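Local coordinates for Alpha/beta hydrolase (Xanthomonas campestris pv. campestris, PDB 2QJW) that is probably a hydrolase of the alpha/beta superfamily and pairs here with a second copy edge to edge, at the interface of chains A and B. Residues are numbered along the deposited sequence; one frame, centred on the assembly and turned at random. Chains: chain A/B, Uncharacterized protein XCC1541.

Contact 1: the interface of chains A and B. Residues chain A 139, 142-143, 146-147; chain B 128-129, 153.
B:Trp128 reaches across the interface to the end of helix 135-145 of chain A, and A:Gln143 lies against its indole. CG of A:Gln143 stands anti to the backbone N (chi1 -174°), so the extended chain runs obliquely across the ring's outer part. Its CB meets ring carbon CZ3 of B:Trp128 at 3.4 Å. CG follows at 3.6 Å from CE3 of B:Trp128, and the amide carbon CD still touches the same rim, the amide plane turned 37° from the indole. The amide oxygen OE1 of A:Gln143 lies 3.8 Å from CZ3 of B:Trp128. NE2 of A:Gln143 binds water 1 at 2.8 Å, which bonds to the backbone O of B:Trp128 at 2.7 Å. Glutamine suits this place because its methylenes pack on an aromatic surface while its end remains polar. CA of A:Gln143 adds a CH-pi contact over the six-membered ring, and CB of A:Ala142, small enough to let the indole close on the helix, touches CZ2.

At the opposite rim, the indole NE1 of B:Trp128 donates to the backbone O of A:Ala147 (2.8 Å); the oxygen lies in the indole plane, the donor above the carbonyl plane. A:Ser146, left-handed in backbone just past the helix, holds OG beside the backbone N (chi1 -57°), 2.8 Å from the imidazole NE2 of B:His129; either may donate. CB of A:Ser146 packs 3.6 Å from the carboxylate CG of B:Asp153. CB of B:Trp128 covers the centre of that imidazole, and OD1 of B:Asp153, at its edge, might favour a protonated ring. Together these contacts hold two loops of chain B against the chain A helix end and, if the dimer is biological, would help set how the subunits meet.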
loop_
_atom_site.group_PDB
_atom_site.type_symbol
_atom_site.label_atom_id
_atom_site.label_comp_id
_atom_site.label_asym_id
_atom_site.label_seq_id
_atom_site.Cartn_x
_atom_site.Cartn_y
_atom_site.Cartn_z
ATOM N N ILE A 139 -9.109 6.030 -5.980
ATOM C CA ILE A 139 -8.788 4.851 -6.728
ATOM C C ILE A 139 -8.800 5.196 -8.228
ATOM O O ILE A 139 -7.853 4.877 -8.971
ATOM C CB ILE A 139 -9.781 3.686 -6.438
ATOM C CG1 ILE A 139 -9.491 3.190 -5.000
ATOM C CG2 ILE A 139 -9.674 2.607 -7.541
ATOM C CD1 ILE A 139 -10.694 2.432 -4.349
ATOM N N ALA A 142 -5.786 7.545 -9.087
ATOM C CA ALA A 142 -4.558 6.797 -9.056
ATOM C C ALA A 142 -4.433 5.790 -10.198
ATOM O O ALA A 142 -3.359 5.603 -10.796
ATOM C CB ALA A 142 -4.426 6.070 -7.699
ATOM N N GLN A 143 -5.526 5.097 -10.504
ATOM C CA GLN A 143 -5.538 4.079 -11.585
ATOM C C GLN A 143 -5.139 4.704 -12.942
ATOM O O GLN A 143 -4.394 4.105 -13.735
ATOM C CB GLN A 143 -6.885 3.382 -11.663
ATOM C CG GLN A 143 -6.924 2.222 -12.662
ATOM C CD GLN A 143 -7.998 1.203 -12.341
ATOM O OE1 GLN A 143 -8.988 1.501 -11.695
ATOM N NE2 GLN A 143 -7.784 -0.026 -12.790
ATOM N N SER A 146 -1.448 5.049 -12.798
ATOM C CA SER A 146 -0.787 3.913 -12.174
ATOM C C SER A 146 0.023 4.371 -10.946
ATOM O O SER A 146 1.065 3.839 -10.682
ATOM C CB SER A 146 0.092 3.160 -13.169
ATOM O OG SER A 146 -0.692 2.723 -14.292
ATOM N N ALA A 147 -0.512 5.288 -10.105
ATOM C CA ALA A 147 0.186 5.750 -8.916
ATOM C C ALA A 147 0.111 4.684 -7.868
ATOM O O ALA A 147 -0.855 3.912 -7.822
ATOM C CB ALA A 147 -0.473 6.992 -8.336
ATOM N N TRP B 128 -1.794 -3.039 -10.723
ATOM C CA TRP B 128 -2.760 -2.321 -11.517
ATOM C C TRP B 128 -3.050 -2.955 -12.867
ATOM O O TRP B 128 -4.184 -2.839 -13.367
ATOM C CB TRP B 128 -2.295 -0.893 -11.771
ATOM C CG TRP B 128 -2.439 0.101 -10.660
ATOM C CD1 TRP B 128 -1.437 0.791 -10.091
ATOM C CD2 TRP B 128 -3.643 0.580 -10.063
ATOM N NE1 TRP B 128 -1.913 1.645 -9.151
ATOM C CE2 TRP B 128 -3.280 1.563 -9.137
ATOM C CE3 TRP B 128 -5.020 0.282 -10.227
ATOM C CZ2 TRP B 128 -4.210 2.229 -8.381
ATOM C CZ3 TRP B 128 -5.947 0.914 -9.455
ATOM C CH2 TRP B 128 -5.547 1.913 -8.549
ATOM N N HIS B 129 -2.040 -3.536 -13.454
ATOM C CA HIS B 129 -2.124 -4.055 -14.838
ATOM C C HIS B 129 -2.164 -5.576 -14.868
ATOM O O HIS B 129 -1.684 -6.183 -15.822
ATOM C CB HIS B 129 -1.002 -3.535 -15.685
ATOM C CG HIS B 129 -0.879 -2.052 -15.576
ATOM N ND1 HIS B 129 -1.806 -1.219 -16.145
ATOM C CD2 HIS B 129 0.040 -1.262 -14.980
ATOM C CE1 HIS B 129 -1.495 0.040 -15.862
ATOM N NE2 HIS B 129 -0.391 0.039 -15.138
ATOM N N ASP B 153 2.298 -0.414 -9.752
ATOM C CA ASP B 153 2.394 -0.317 -11.225
ATOM C C ASP B 153 3.176 -1.504 -11.836
ATOM O O ASP B 153 4.420 -1.457 -11.991
ATOM C CB ASP B 153 3.025 1.001 -11.658
ATOM C CG ASP B 153 3.060 1.183 -13.171
ATOM O OD1 ASP B 153 2.374 0.451 -13.900
ATOM O OD2 ASP B 153 3.812 2.118 -13.546
HETATM O O HOH W 1 -5.325 -0.502 -14.108
#

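Contact 2: the interface of chains A and B. Residues chain A 128, 147-151; chain B 128, 147-151.
An antiparallel pairing of edge strands forms this interface: strand 148-152 of each subunit lies beside its copy, so the two beta-sheets join into one across the two-fold axis. If this dimer also exists in solution, which the structure alone does not show, these strands would be its core. A:Leu150 faces B:Leu150 at the axis, with pairs of A:Leu149 and B:Leu151, and of A:Leu151 and B:Leu149, on either side.

Backbone groups alone make the bonds of the strand pairing. N of B:Leu151 donates to O of A:Leu149 at 2.8 Å, in the carbonyl plane, and N of A:Leu149 returns a longer bond to O of B:Leu151 at 3.1 Å. The twin pair repeats this; there N of A:Leu151 approaches O of B:Leu149 nearly along the C=O axis, the bond almost straight (175° at H). Each edge strand thus has polar groups satisfied by the other subunit.

Leucines suit the strands because their branched tips give the sheet apolar faces. CG of A:Leu150 is anti to its backbone N (chi1 180°), carrying CD1 diagonally across to 3.7 Å from CG of B:Arg148. Arginine serves here through its aliphatic stem, which crosses the leucine obliquely before bending at chi3. On the other sheet face, CB of A:Leu151 sits over the rim of the A:Trp128 indole in its own subunit, which should help to hold the ring in place. From there NE1 of A:Trp128 donates to the backbone O of B:Ala147 at 2.9 Å, the oxygen in the indole plane but the donor 40° out of the carbonyl plane.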
loop_
_atom_site.group_PDB
_atom_site.type_symbol
_atom_site.label_atom_id
_atom_site.label_comp_id
_atom_site.label_asym_id
_atom_site.label_seq_id
_atom_site.Cartn_x
_atom_site.Cartn_y
_atom_site.Cartn_z
ATOM N N TRP A 128 -10.137 3.755 3.363
ATOM C CA TRP A 128 -11.292 3.100 2.820
ATOM C C TRP A 128 -12.578 3.837 3.220
ATOM O O TRP A 128 -13.511 3.851 2.377
ATOM C CB TRP A 128 -11.408 1.672 3.371
ATOM C CG TRP A 128 -10.603 0.633 2.695
ATOM C CD1 TRP A 128 -9.701 -0.179 3.270
ATOM C CD2 TRP A 128 -10.655 0.258 1.317
ATOM N NE1 TRP A 128 -9.155 -1.028 2.343
ATOM C CE2 TRP A 128 -9.745 -0.806 1.139
ATOM C CE3 TRP A 128 -11.423 0.677 0.209
ATOM C CZ2 TRP A 128 -9.562 -1.405 -0.051
ATOM C CZ3 TRP A 128 -11.230 0.035 -0.997
ATOM C CH2 TRP A 128 -10.309 -0.986 -1.112
ATOM N N ALA A 147 -0.512 5.288 -10.105
ATOM C CA ALA A 147 0.186 5.750 -8.916
ATOM C C ALA A 147 0.111 4.684 -7.868
ATOM O O ALA A 147 -0.855 3.912 -7.822
ATOM C CB ALA A 147 -0.473 6.992 -8.336
ATOM N N ARG A 148 1.163 4.515 -7.072
ATOM C CA ARG A 148 1.133 3.564 -5.967
ATOM C C ARG A 148 0.034 4.053 -5.023
ATOM O O ARG A 148 -0.017 5.221 -4.677
ATOM C CB ARG A 148 2.462 3.376 -5.251
ATOM C CG ARG A 148 2.472 2.253 -4.218
ATOM C CD ARG A 148 3.833 1.967 -3.686
ATOM N NE ARG A 148 4.681 1.514 -4.777
ATOM C CZ ARG A 148 5.929 1.079 -4.650
ATOM N NH1 ARG A 148 6.516 0.998 -3.468
ATOM N NH2 ARG A 148 6.619 0.789 -5.747
ATOM N N LEU A 149 -0.786 3.102 -4.586
ATOM C CA LEU A 149 -1.940 3.404 -3.718
ATOM C C LEU A 149 -2.037 2.397 -2.616
ATOM O O LEU A 149 -2.134 1.215 -2.866
ATOM C CB LEU A 149 -3.233 3.415 -4.500
ATOM C CG LEU A 149 -4.533 3.694 -3.723
ATOM C CD1 LEU A 149 -4.517 4.986 -2.967
ATOM C CD2 LEU A 149 -5.703 3.702 -4.743
ATOM N N LEU A 150 -2.042 2.908 -1.391
ATOM C CA LEU A 150 -2.274 2.119 -0.153
ATOM C C LEU A 150 -3.572 2.548 0.483
ATOM O O LEU A 150 -3.743 3.730 0.751
ATOM C CB LEU A 150 -1.152 2.309 0.876
ATOM C CG LEU A 150 -1.279 1.565 2.184
ATOM C CD1 LEU A 150 -1.082 0.087 1.888
ATOM C CD2 LEU A 150 -0.243 2.045 3.203
ATOM N N LEU A 151 -4.475 1.588 0.577
ATOM C CA LEU A 151 -5.797 1.769 1.193
ATOM C C LEU A 151 -5.753 1.078 2.531
ATOM O O LEU A 151 -5.478 -0.113 2.626
ATOM C CB LEU A 151 -6.904 1.222 0.256
ATOM C CG LEU A 151 -7.087 2.023 -1.031
ATOM C CD1 LEU A 151 -7.444 1.134 -2.178
ATOM C CD2 LEU A 151 -8.114 3.128 -0.773
ATOM N N TRP B 128 -1.794 -3.039 -10.723
ATOM C CA TRP B 128 -2.760 -2.321 -11.517
ATOM C C TRP B 128 -3.050 -2.955 -12.867
ATOM O O TRP B 128 -4.184 -2.839 -13.367
ATOM C CB TRP B 128 -2.295 -0.893 -11.771
ATOM C CG TRP B 128 -2.439 0.101 -10.660
ATOM C CD1 TRP B 128 -1.437 0.791 -10.091
ATOM C CD2 TRP B 128 -3.643 0.580 -10.063
ATOM N NE1 TRP B 128 -1.913 1.645 -9.151
ATOM C CE2 TRP B 128 -3.280 1.563 -9.137
ATOM C CE3 TRP B 128 -5.020 0.282 -10.227
ATOM C CZ2 TRP B 128 -4.210 2.229 -8.381
ATOM C CZ3 TRP B 128 -5.947 0.914 -9.455
ATOM C CH2 TRP B 128 -5.547 1.913 -8.549
ATOM N N ALA B 147 -9.813 -4.762 3.954
ATOM C CA ALA B 147 -8.461 -5.338 3.957
ATOM C C ALA B 147 -7.442 -4.308 3.518
ATOM O O ALA B 147 -7.731 -3.506 2.635
ATOM C CB ALA B 147 -8.365 -6.517 3.061
ATOM N N ARG B 148 -6.271 -4.263 4.148
ATOM C CA ARG B 148 -5.230 -3.327 3.668
ATOM C C ARG B 148 -4.787 -3.785 2.274
ATOM O O ARG B 148 -4.479 -4.965 2.089
ATOM C CB ARG B 148 -4.033 -3.254 4.569
ATOM C CG ARG B 148 -3.037 -2.129 4.184
ATOM C CD ARG B 148 -1.901 -2.050 5.187
ATOM N NE ARG B 148 -2.378 -1.618 6.504
ATOM C CZ ARG B 148 -1.601 -1.326 7.558
ATOM N NH1 ARG B 148 -0.278 -1.385 7.492
ATOM N NH2 ARG B 148 -2.180 -0.994 8.698
ATOM N N LEU B 149 -4.777 -2.843 1.329
ATOM C CA LEU B 149 -4.499 -3.110 -0.077
ATOM C C LEU B 149 -3.498 -2.116 -0.606
ATOM O O LEU B 149 -3.697 -0.888 -0.495
ATOM C CB LEU B 149 -5.785 -2.998 -0.892
ATOM C CG LEU B 149 -5.703 -3.128 -2.401
ATOM C CD1 LEU B 149 -5.112 -4.482 -2.767
ATOM C CD2 LEU B 149 -7.078 -2.955 -3.069
ATOM N N LEU B 150 -2.430 -2.681 -1.181
ATOM C CA LEU B 150 -1.372 -1.941 -1.901
ATOM C C LEU B 150 -1.498 -2.276 -3.360
ATOM O O LEU B 150 -1.458 -3.474 -3.726
ATOM C CB LEU B 150 0.007 -2.275 -1.372
ATOM C CG LEU B 150 1.173 -1.582 -2.055
ATOM C CD1 LEU B 150 1.112 -0.102 -1.745
ATOM C CD2 LEU B 150 2.500 -2.168 -1.556
ATOM N N LEU B 151 -1.666 -1.242 -4.173
ATOM C CA LEU B 151 -1.745 -1.353 -5.633
ATOM C C LEU B 151 -0.490 -0.768 -6.225
ATOM O O LEU B 151 -0.166 0.402 -5.950
ATOM C CB LEU B 151 -2.971 -0.648 -6.182
ATOM C CG LEU B 151 -4.274 -1.384 -5.861
ATOM C CD1 LEU B 151 -5.400 -0.406 -5.578
ATOM C CD2 LEU B 151 -4.633 -2.369 -6.930
#

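The C-alpha centres of contact 1 and contact 2 lie about 9 Å apart, and both include A:Ala147 and B:Trp128. A:Ala147 joins them along the chain, standing between the end of helix 135-145 and the start of strand 148-152. Contact 2 spans the two-fold axis, whereas contact 1 flanks it and recurs with the chains exchanged, so the paired strands are braced at both ends by side chains. Main-chain pairing could set the register of the strands, while the flanking side chains may add residue-specific fit. B:Trp128 and B:His129 follow strand 122-127, in the loop that typically bears the catalytic acid in this superfamily.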